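Local coordinates for protein thermospermine synthase (PDB 6BQ7) that probably makes thermospermine and S-methyl-5'-thioadenosine by transferring an aminopropyl group from decarboxylated S-adenosylmethionine to spermidine, at residues 84-89 and 250-255; 163-168 and 192-197. All coordinates share one frame; numbering follows the deposited sequence.

Contact 1: 84-89 and 250-255. With SPD (spermidine), chain C.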
ATOM      1  N   GLU A  84      10.621  21.705   5.146  1.00 38.30           N
ATOM      2  CA  GLU A  84      11.942  21.850   4.533  1.00 40.73           C
ATOM      3  C   GLU A  84      12.773  22.917   5.243  1.00 40.62           C
ATOM      4  O   GLU A  84      14.013  22.861   5.198  1.00 40.30           O
ATOM      5  CB  GLU A  84      11.839  22.167   3.036  1.00 37.09           C
ATOM      6  CG  GLU A  84      11.064  23.428   2.677  1.00 39.87           C
ATOM      7  CD  GLU A  84      11.919  24.705   2.623  1.00 54.03           C
ATOM      8  OE1 GLU A  84      13.129  24.671   2.924  1.00 48.89           O
ATOM      9  OE2 GLU A  84      11.362  25.774   2.296  1.00 57.39           O
ATOM     10  N   PHE A  85      12.127  23.889   5.909  1.00 38.22           N
ATOM     11  CA  PHE A  85      12.897  24.892   6.649  1.00 42.58           C
ATOM     12  C   PHE A  85      13.805  24.251   7.684  1.00 41.66           C
ATOM     13  O   PHE A  85      14.905  24.762   7.947  1.00 40.69           O
ATOM     14  CB  PHE A  85      11.978  25.937   7.309  1.00 42.29           C
ATOM     15  CG  PHE A  85      11.191  25.435   8.503  1.00 43.06           C
ATOM     16  CD1 PHE A  85       9.921  24.879   8.335  1.00 40.33           C
ATOM     17  CD2 PHE A  85      11.689  25.575   9.794  1.00 46.13           C
ATOM     18  CE1 PHE A  85       9.182  24.452   9.445  1.00 40.49           C
ATOM     19  CE2 PHE A  85      10.962  25.146  10.906  1.00 43.30           C
ATOM     20  CZ  PHE A  85       9.713  24.581  10.732  1.00 44.03           C
ATOM     21  N   ILE A  86      13.382  23.134   8.281  1.00 33.59           N
ATOM     22  CA  ILE A  86      14.239  22.483   9.268  1.00 38.84           C
ATOM     23  C   ILE A  86      15.526  22.025   8.612  1.00 42.16           C
ATOM     24  O   ILE A  86      16.631  22.289   9.102  1.00 35.46           O
ATOM     25  CB  ILE A  86      13.525  21.296   9.935  1.00 39.32           C
ATOM     26  CG1 ILE A  86      12.256  21.743  10.666  1.00 41.15           C
ATOM     27  CG2 ILE A  86      14.505  20.602  10.897  1.00 38.96           C
ATOM     28  CD1 ILE A  86      11.428  20.575  11.177  1.00 44.30           C
ATOM     29  N   TYR A  87      15.388  21.316   7.490  1.00 40.65           N
ATOM     30  CA  TYR A  87      16.539  20.756   6.806  1.00 38.71           C
ATOM     31  C   TYR A  87      17.472  21.853   6.338  1.00 34.26           C
ATOM     32  O   TYR A  87      18.686  21.775   6.549  1.00 36.72           O
ATOM     33  CB  TYR A  87      16.083  19.902   5.615  1.00 36.74           C
ATOM     34  CG  TYR A  87      17.250  19.431   4.794  1.00 37.00           C
ATOM     35  CD1 TYR A  87      17.955  18.287   5.149  1.00 33.31           C
ATOM     36  CD2 TYR A  87      17.681  20.163   3.697  1.00 38.72           C
ATOM     37  CE1 TYR A  87      19.048  17.873   4.406  1.00 36.24           C
ATOM     38  CE2 TYR A  87      18.769  19.768   2.954  1.00 37.17           C
ATOM     39  CZ  TYR A  87      19.450  18.618   3.306  1.00 42.12           C
ATOM     40  OH  TYR A  87      20.528  18.214   2.534  1.00 44.51           O
ATOM     41  N   HIS A  88      16.934  22.850   5.690  1.00 31.31           N
ATOM     42  CA  HIS A  88      17.739  23.924   5.160  1.00 31.77           C
ATOM     43  C   HIS A  88      18.354  24.867   6.181  1.00 37.22           C
ATOM     44  O   HIS A  88      19.405  25.336   5.971  1.00 40.19           O
ATOM     45  CB  HIS A  88      17.024  24.633   4.044  1.00 29.19           C
ATOM     46  CG  HIS A  88      16.763  23.748   2.882  1.00 36.42           C
ATOM     47  ND1 HIS A  88      15.536  23.216   2.620  1.00 40.08           N
ATOM     48  CD2 HIS A  88      17.597  23.235   1.963  1.00 34.29           C
ATOM     49  CE1 HIS A  88      15.615  22.443   1.567  1.00 34.66           C
ATOM     50  NE2 HIS A  88      16.858  22.436   1.153  1.00 41.53           N
ATOM     51  N   GLU A  89      17.649  25.174   7.247  1.00 32.99           N
ATOM     52  CA  GLU A  89      18.228  25.948   8.343  1.00 36.99           C
ATOM     53  C   GLU A  89      19.357  25.179   9.015  1.00 42.66           C
ATOM     54  O   GLU A  89      20.423  25.740   9.292  1.00 40.44           O
ATOM     55  CB  GLU A  89      17.148  26.304   9.366  1.00 33.63           C
ATOM     56  CG  GLU A  89      16.245  27.456   8.905  1.00 36.61           C
ATOM     57  CD  GLU A  89      15.418  28.042  10.041  1.00 42.76           C
ATOM     58  OE1 GLU A  89      15.634  27.646  11.210  1.00 45.22           O
ATOM     59  OE2 GLU A  89      14.536  28.886   9.761  1.00 49.33           O
ATOM     60  N   HIS A 250      15.290  15.943  13.844  1.00 42.33           N
ATOM     61  CA  HIS A 250      14.140  15.254  13.292  1.00 40.53           C
ATOM     62  C   HIS A 250      13.525  16.057  12.154  1.00 43.41           C
ATOM     63  O   HIS A 250      13.324  17.270  12.275  1.00 40.73           O
ATOM     64  CB  HIS A 250      13.102  15.019  14.390  1.00 45.47           C
ATOM     65  CG  HIS A 250      11.921  14.214  13.937  1.00 43.32           C
ATOM     66  ND1 HIS A 250      10.638  14.720  13.933  1.00 43.06           N
ATOM     67  CD2 HIS A 250      11.831  12.946  13.462  1.00 42.38           C
ATOM     68  CE1 HIS A 250       9.805  13.796  13.476  1.00 44.32           C
ATOM     69  NE2 HIS A 250      10.505  12.712  13.182  1.00 43.06           N
ATOM     70  N   ILE A 251      13.225  15.381  11.047  1.00 42.20           N
ATOM     71  CA  ILE A 251      12.475  16.002   9.959  1.00 43.00           C
ATOM     72  C   ILE A 251      11.252  15.135   9.692  1.00 43.07           C
ATOM     73  O   ILE A 251      11.377  14.023   9.153  1.00 42.12           O
ATOM     74  CB  ILE A 251      13.370  16.201   8.727  1.00 43.63           C
ATOM     75  CG1 ILE A 251      14.574  17.069   9.172  1.00 44.80           C
ATOM     76  CG2 ILE A 251      12.593  16.848   7.595  1.00 36.81           C
ATOM     77  CD1 ILE A 251      15.556  17.416   8.109  1.00 43.90           C
ATOM     78  N   PRO A 252      10.057  15.593  10.077  1.00 41.51           N
ATOM     79  CA  PRO A 252       8.885  14.700  10.020  1.00 37.91           C
ATOM     80  C   PRO A 252       8.636  14.114   8.648  1.00 43.01           C
ATOM     81  O   PRO A 252       8.335  12.917   8.542  1.00 42.24           O
ATOM     82  CB  PRO A 252       7.725  15.600  10.466  1.00 37.31           C
ATOM     83  CG  PRO A 252       8.388  16.682  11.295  1.00 39.71           C
ATOM     84  CD  PRO A 252       9.738  16.917  10.640  1.00 40.74           C
ATOM     85  N   SER A 253       8.738  14.922   7.590  1.00 41.23           N
ATOM     86  CA  SER A 253       8.497  14.396   6.256  1.00 42.06           C
ATOM     87  C   SER A 253       9.520  13.329   5.870  1.00 47.04           C
ATOM     88  O   SER A 253       9.264  12.556   4.944  1.00 47.90           O
ATOM     89  CB  SER A 253       8.509  15.528   5.224  1.00 33.99           C
ATOM     90  OG  SER A 253       9.819  16.063   5.158  1.00 39.77           O
ATOM     91  N   TYR A 254      10.631  13.233   6.553  1.00 44.14           N
ATOM     92  CA  TYR A 254      11.615  12.218   6.239  1.00 44.19           C
ATOM     93  C   TYR A 254      11.424  10.981   7.062  1.00 45.10           C
ATOM     94  O   TYR A 254      12.086  10.039   6.876  1.00 47.81           O
ATOM     95  CB  TYR A 254      13.000  12.718   6.551  1.00 43.66           C
ATOM     96  CG  TYR A 254      13.535  13.737   5.650  1.00 44.80           C
ATOM     97  CD1 TYR A 254      12.765  14.291   4.699  1.00 50.11           C
ATOM     98  CD2 TYR A 254      14.805  14.181   5.783  1.00 49.99           C
ATOM     99  CE1 TYR A 254      13.242  15.249   3.874  1.00 51.34           C
ATOM    100  CE2 TYR A 254      15.297  15.145   4.968  1.00 54.66           C
ATOM    101  CZ  TYR A 254      14.504  15.670   4.004  1.00 59.41           C
ATOM    102  OH  TYR A 254      14.963  16.633   3.170  1.00 56.42           O
ATOM    103  N   ALA A 255      10.512  11.033   7.993  1.00 43.14           N
ATOM    104  CA  ALA A 255      10.271   9.987   8.943  1.00 45.90           C
ATOM    105  C   ALA A 255      11.525   9.470   9.599  1.00 49.69           C
ATOM    106  O   ALA A 255      11.623   8.282   9.753  1.00 52.03           O
ATOM    107  CB  ALA A 255       9.482   8.853   8.337  1.00 48.41           C
TER
HETATM  108  N1  SPD C 401      13.101  10.408   2.241  1.00 66.93           N
HETATM  109  C2  SPD C 401      14.429  10.537   2.804  1.00 61.97           C
HETATM  110  C3  SPD C 401      14.839  11.993   2.684  1.00 56.72           C
HETATM  111  C4  SPD C 401      16.047  12.113   1.761  1.00 59.49           C
HETATM  112  C5  SPD C 401      16.630  13.516   1.913  1.00 61.08           C
HETATM  113  N6  SPD C 401      17.793  13.689   1.059  1.00 61.57           N
HETATM  114  C7  SPD C 401      18.523  14.869   1.490  1.00 63.18           C
HETATM  115  C8  SPD C 401      19.389  15.378   0.339  1.00 60.97           C
HETATM  116  C9  SPD C 401      18.685  16.536  -0.360  1.00 59.48           C
HETATM  117  N10 SPD C 401      19.520  17.008  -1.454  1.00 60.76           N
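Y87 turns its ring carbon CG anti to the backbone N (chi1 174°), and Y254 sets its own CG anti to the carbonyl carbon (chi1 -72°), so that the two aromatic side chains cross at about a right angle. The hydroxyl end of Y254 lies over one face of the Y87 ring, towards its rim, with OH 4.0 Å from Y87 CD1; its hydrogen bond goes to the backbone of Q78. I251 bridges the two from the side: its CD1 meets Y87 CB at 3.6 Å, close to the plane of the Y87 ring, while its CG2 backs the Y254 ring over its centre. Beside them I86 and I251 run past each other in opposite directions, I86 CG2 lying 3.9 Å from I251 CG1, and I86 CD1 reaches P252 CD. Spermidine lies on the remaining face of Y254, its C3 over the ring centre, a CH-pi contact, and its C8 is 3.8 Å from Y87 OH. That hydroxyl is hydrogen-bonded to D181, the predicted proton acceptor. This is one wall of the polyamine pocket of an aminopropyltransferase, where aromatic rings flank the methylene chain and the acids D181 and E33 hydrogen-bond to the spermidine.

Contact 2: 163-168 and 192-197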
ATOM      1  N   ASP A 163      29.178  18.833 -12.793  1.00 53.00           N
ATOM      2  CA  ASP A 163      29.619  18.030 -11.662  1.00 61.71           C
ATOM      3  C   ASP A 163      30.400  18.927 -10.710  1.00 60.40           C
ATOM      4  O   ASP A 163      31.245  19.717 -11.141  1.00 63.89           O
ATOM      5  CB  ASP A 163      30.479  16.863 -12.152  1.00 73.51           C
ATOM      6  CG  ASP A 163      31.187  16.140 -11.026  1.00 83.23           C
ATOM      7  OD1 ASP A 163      30.504  15.711 -10.071  1.00 87.22           O
ATOM      8  OD2 ASP A 163      32.426  16.000 -11.097  1.00 89.16           O
ATOM      9  N   ALA A 164      30.096  18.828  -9.411  1.00 55.82           N
ATOM     10  CA  ALA A 164      30.731  19.709  -8.427  1.00 46.33           C
ATOM     11  C   ALA A 164      32.240  19.503  -8.368  1.00 57.86           C
ATOM     12  O   ALA A 164      33.003  20.477  -8.310  1.00 58.84           O
ATOM     13  CB  ALA A 164      30.101  19.482  -7.055  1.00 43.26           C
ATOM     14  N   LYS A 165      32.693  18.243  -8.374  1.00 59.82           N
ATOM     15  CA  LYS A 165      34.127  17.975  -8.348  1.00 62.76           C
ATOM     16  C   LYS A 165      34.825  18.591  -9.555  1.00 65.25           C
ATOM     17  O   LYS A 165      35.888  19.206  -9.417  1.00 65.77           O
ATOM     18  CB  LYS A 165      34.382  16.466  -8.288  1.00 66.09           C
ATOM     19  CG  LYS A 165      35.847  16.065  -8.289  1.00 71.01           C
ATOM     20  CD  LYS A 165      36.039  14.587  -7.936  1.00 78.39           C
ATOM     21  CE  LYS A 165      37.481  14.140  -8.170  1.00 87.27           C
ATOM     22  NZ  LYS A 165      37.789  12.803  -7.586  1.00 91.06           N
ATOM     23  N   ALA A 166      34.243  18.441 -10.748  1.00 68.82           N
ATOM     24  CA  ALA A 166      34.850  19.035 -11.935  1.00 69.04           C
ATOM     25  C   ALA A 166      34.912  20.553 -11.818  1.00 68.44           C
ATOM     26  O   ALA A 166      35.921  21.172 -12.172  1.00 78.99           O
ATOM     27  CB  ALA A 166      34.071  18.625 -13.183  1.00 64.63           C
ATOM     28  N   GLU A 167      33.844  21.167 -11.313  1.00 63.14           N
ATOM     29  CA  GLU A 167      33.807  22.618 -11.168  1.00 64.99           C
ATOM     30  C   GLU A 167      34.883  23.110 -10.207  1.00 65.50           C
ATOM     31  O   GLU A 167      35.614  24.061 -10.509  1.00 69.92           O
ATOM     32  CB  GLU A 167      32.423  23.048 -10.684  1.00 62.77           C
ATOM     33  CG  GLU A 167      32.193  24.548 -10.707  1.00 65.78           C
ATOM     34  CD  GLU A 167      32.272  25.118 -12.106  1.00 72.34           C
ATOM     35  OE1 GLU A 167      31.953  24.379 -13.064  1.00 76.67           O
ATOM     36  OE2 GLU A 167      32.646  26.304 -12.249  1.00 75.75           O
ATOM     37  N   LEU A 168      34.987  22.476  -9.036  1.00 58.29           N
ATOM     38  CA  LEU A 168      35.947  22.926  -8.030  1.00 60.28           C
ATOM     39  C   LEU A 168      37.385  22.753  -8.511  1.00 66.93           C
ATOM     40  O   LEU A 168      38.240  23.600  -8.239  1.00 70.42           O
ATOM     41  CB  LEU A 168      35.717  22.180  -6.714  1.00 56.83           C
ATOM     42  CG  LEU A 168      34.540  22.645  -5.852  1.00 60.07           C
ATOM     43  CD1 LEU A 168      34.346  21.704  -4.661  1.00 62.86           C
ATOM     44  CD2 LEU A 168      34.751  24.083  -5.363  1.00 62.63           C
ATOM     45  N   TYR A 192      28.973   9.721  -5.121  1.00 85.13           N
ATOM     46  CA  TYR A 192      29.801   8.993  -4.164  1.00 81.48           C
ATOM     47  C   TYR A 192      31.171   9.648  -4.002  1.00 73.44           C
ATOM     48  O   TYR A 192      31.666   9.830  -2.879  1.00 68.91           O
ATOM     49  CB  TYR A 192      29.960   7.535  -4.595  1.00 91.56           C
ATOM     50  CG  TYR A 192      30.998   6.827  -3.760  1.00 98.37           C
ATOM     51  CD1 TYR A 192      30.667   6.290  -2.525  1.00 99.99           C
ATOM     52  CD2 TYR A 192      32.317   6.730  -4.186  1.00101.68           C
ATOM     53  CE1 TYR A 192      31.615   5.658  -1.745  1.00101.69           C
ATOM     54  CE2 TYR A 192      33.272   6.103  -3.412  1.00102.52           C
ATOM     55  CZ  TYR A 192      32.914   5.567  -2.194  1.00102.23           C
ATOM     56  OH  TYR A 192      33.861   4.941  -1.420  1.00102.92           O
ATOM     57  N   LYS A 193      31.804  10.006  -5.121  1.00 69.03           N
ATOM     58  CA  LYS A 193      33.154  10.555  -5.077  1.00 72.20           C
ATOM     59  C   LYS A 193      33.231  11.862  -4.302  1.00 68.44           C
ATOM     60  O   LYS A 193      34.328  12.266  -3.902  1.00 72.82           O
ATOM     61  CB  LYS A 193      33.683  10.770  -6.497  1.00 75.94           C
ATOM     62  CG  LYS A 193      32.933  11.842  -7.274  1.00 78.04           C
ATOM     63  CD  LYS A 193      33.336  11.862  -8.737  1.00 88.65           C
ATOM     64  CE  LYS A 193      32.398  12.741  -9.556  1.00 89.15           C
ATOM     65  NZ  LYS A 193      30.998  12.227  -9.548  1.00 89.08           N
ATOM     66  N   LEU A 194      32.101  12.534  -4.073  1.00 56.92           N
ATOM     67  CA  LEU A 194      32.120  13.778  -3.312  1.00 57.27           C
ATOM     68  C   LEU A 194      32.077  13.545  -1.804  1.00 53.98           C
ATOM     69  O   LEU A 194      31.827  14.486  -1.042  1.00 50.48           O
ATOM     70  CB  LEU A 194      30.968  14.676  -3.760  1.00 62.69           C
ATOM     71  CG  LEU A 194      31.000  14.917  -5.268  1.00 72.76           C
ATOM     72  CD1 LEU A 194      29.915  15.873  -5.719  1.00 74.30           C
ATOM     73  CD2 LEU A 194      32.358  15.457  -5.640  1.00 77.00           C
ATOM     74  N   TYR A 195      32.329  12.312  -1.365  1.00 53.60           N
ATOM     75  CA  TYR A 195      32.417  11.994   0.052  1.00 56.76           C
ATOM     76  C   TYR A 195      33.704  11.263   0.413  1.00 60.41           C
ATOM     77  O   TYR A 195      33.870  10.876   1.576  1.00 56.57           O
ATOM     78  CB  TYR A 195      31.210  11.142   0.486  1.00 59.76           C
ATOM     79  CG  TYR A 195      29.846  11.800   0.335  1.00 56.91           C
ATOM     80  CD1 TYR A 195      29.097  11.646  -0.830  1.00 62.60           C
ATOM     81  CD2 TYR A 195      29.283  12.527   1.377  1.00 56.34           C
ATOM     82  CE1 TYR A 195      27.833  12.233  -0.966  1.00 59.91           C
ATOM     83  CE2 TYR A 195      28.026  13.125   1.254  1.00 47.04           C
ATOM     84  CZ  TYR A 195      27.304  12.971   0.085  1.00 59.05           C
ATOM     85  OH  TYR A 195      26.055  13.553  -0.033  1.00 55.99           O
ATOM     86  N   THR A 196      34.614  11.058  -0.540  1.00 64.35           N
ATOM     87  CA  THR A 196      35.817  10.280  -0.282  1.00 66.74           C
ATOM     88  C   THR A 196      36.875  11.127   0.411  1.00 68.09           C
ATOM     89  O   THR A 196      36.910  12.352   0.273  1.00 61.97           O
ATOM     90  CB  THR A 196      36.409   9.721  -1.579  1.00 68.56           C
ATOM     91  OG1 THR A 196      36.479  10.759  -2.562  1.00 69.22           O
ATOM     92  CG2 THR A 196      35.533   8.605  -2.109  1.00 70.84           C
ATOM     93  N   LYS A 197      37.745  10.448   1.163  1.00 72.76           N
ATOM     94  CA  LYS A 197      38.866  11.120   1.821  1.00 72.50           C
ATOM     95  C   LYS A 197      39.698  11.910   0.824  1.00 71.66           C
ATOM     96  O   LYS A 197      40.003  13.091   1.048  1.00 67.85           O
ATOM     97  CB  LYS A 197      39.738  10.090   2.552  1.00 74.51           C
ATOM     98  CG  LYS A 197      40.615  10.676   3.667  1.00 75.02           C
ATOM     99  CD  LYS A 197      42.073  10.674   3.236  1.00 73.35           C
ATOM    100  CE  LYS A 197      43.019  10.512   4.412  1.00 76.80           C
ATOM    101  NZ  LYS A 197      44.393  10.297   3.911  1.00 82.17           N
TER
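D163 faces K193 from the opposite direction, and its carboxylate does two jobs. OD1 forms a long salt bridge of 3.6 Å with K193 NZ. D163 is also the N-cap of helix 164-170, its OD2 accepting from A166 N at 3.1 Å, the donor standing 55° out of the carboxylate plane. CE of K193 sits within 3.6 Å of D163 OD2 as well, so the lysine lies across the carboxylate with carbon as well as nitrogen. The bend at the end of the lysine (chi4 -63°) carries NZ to this position, where it also donates to the backbone O of P190, an adenosine-site residue. With an alanine here in place of D163, K193 would probably lose its charged mate, though not the carbonyl of P190, and the first turn of the helix its side-chain cap. A164, which like D163 belongs to the adenosine site, offers CB to L194 CD1 at 3.9 Å. K165 follows with CB pressed tightly on L194 CD2, 3.5 Å apart. CG anti to the backbone N (chi1 179°) and an extended chain beyond it bring the aliphatic part of K165 to that of K193, with K165 CD 3.9 Å from K193 CD. On the partner segment, T196 OG1 donates to K193 O at 2.9 Å, tying that turn together. The contact thus joins the start of helix 164-170 to the loop between strand 175-181 and helix 197-204; F199 of the latter helix packs against both K165 and L194, and L168 leans on F106 of strand 104-107.

Overall arrangement
Both contacts belong to the catalytic domain but lie on opposite sides of the chain's centre, their own centres about 25 Å apart, and they share no helix or strand. Contact 1 is the more buried: it joins helix 84-98 to the end of strand 243-251, outermost in the sheet within this chain, with aliphatic and aromatic packing between its segments, and a second subunit covers part of it through I223 and F224. Contact 2 is only partly buried, meets no other chain, and mixes a salt bridge with aliphatic packing between a helix start and a loop. The two also serve different parts of the site: 84-89/250-255 borders the spermidine, whereas 163-168/192-197 holds adenosine-binding residues.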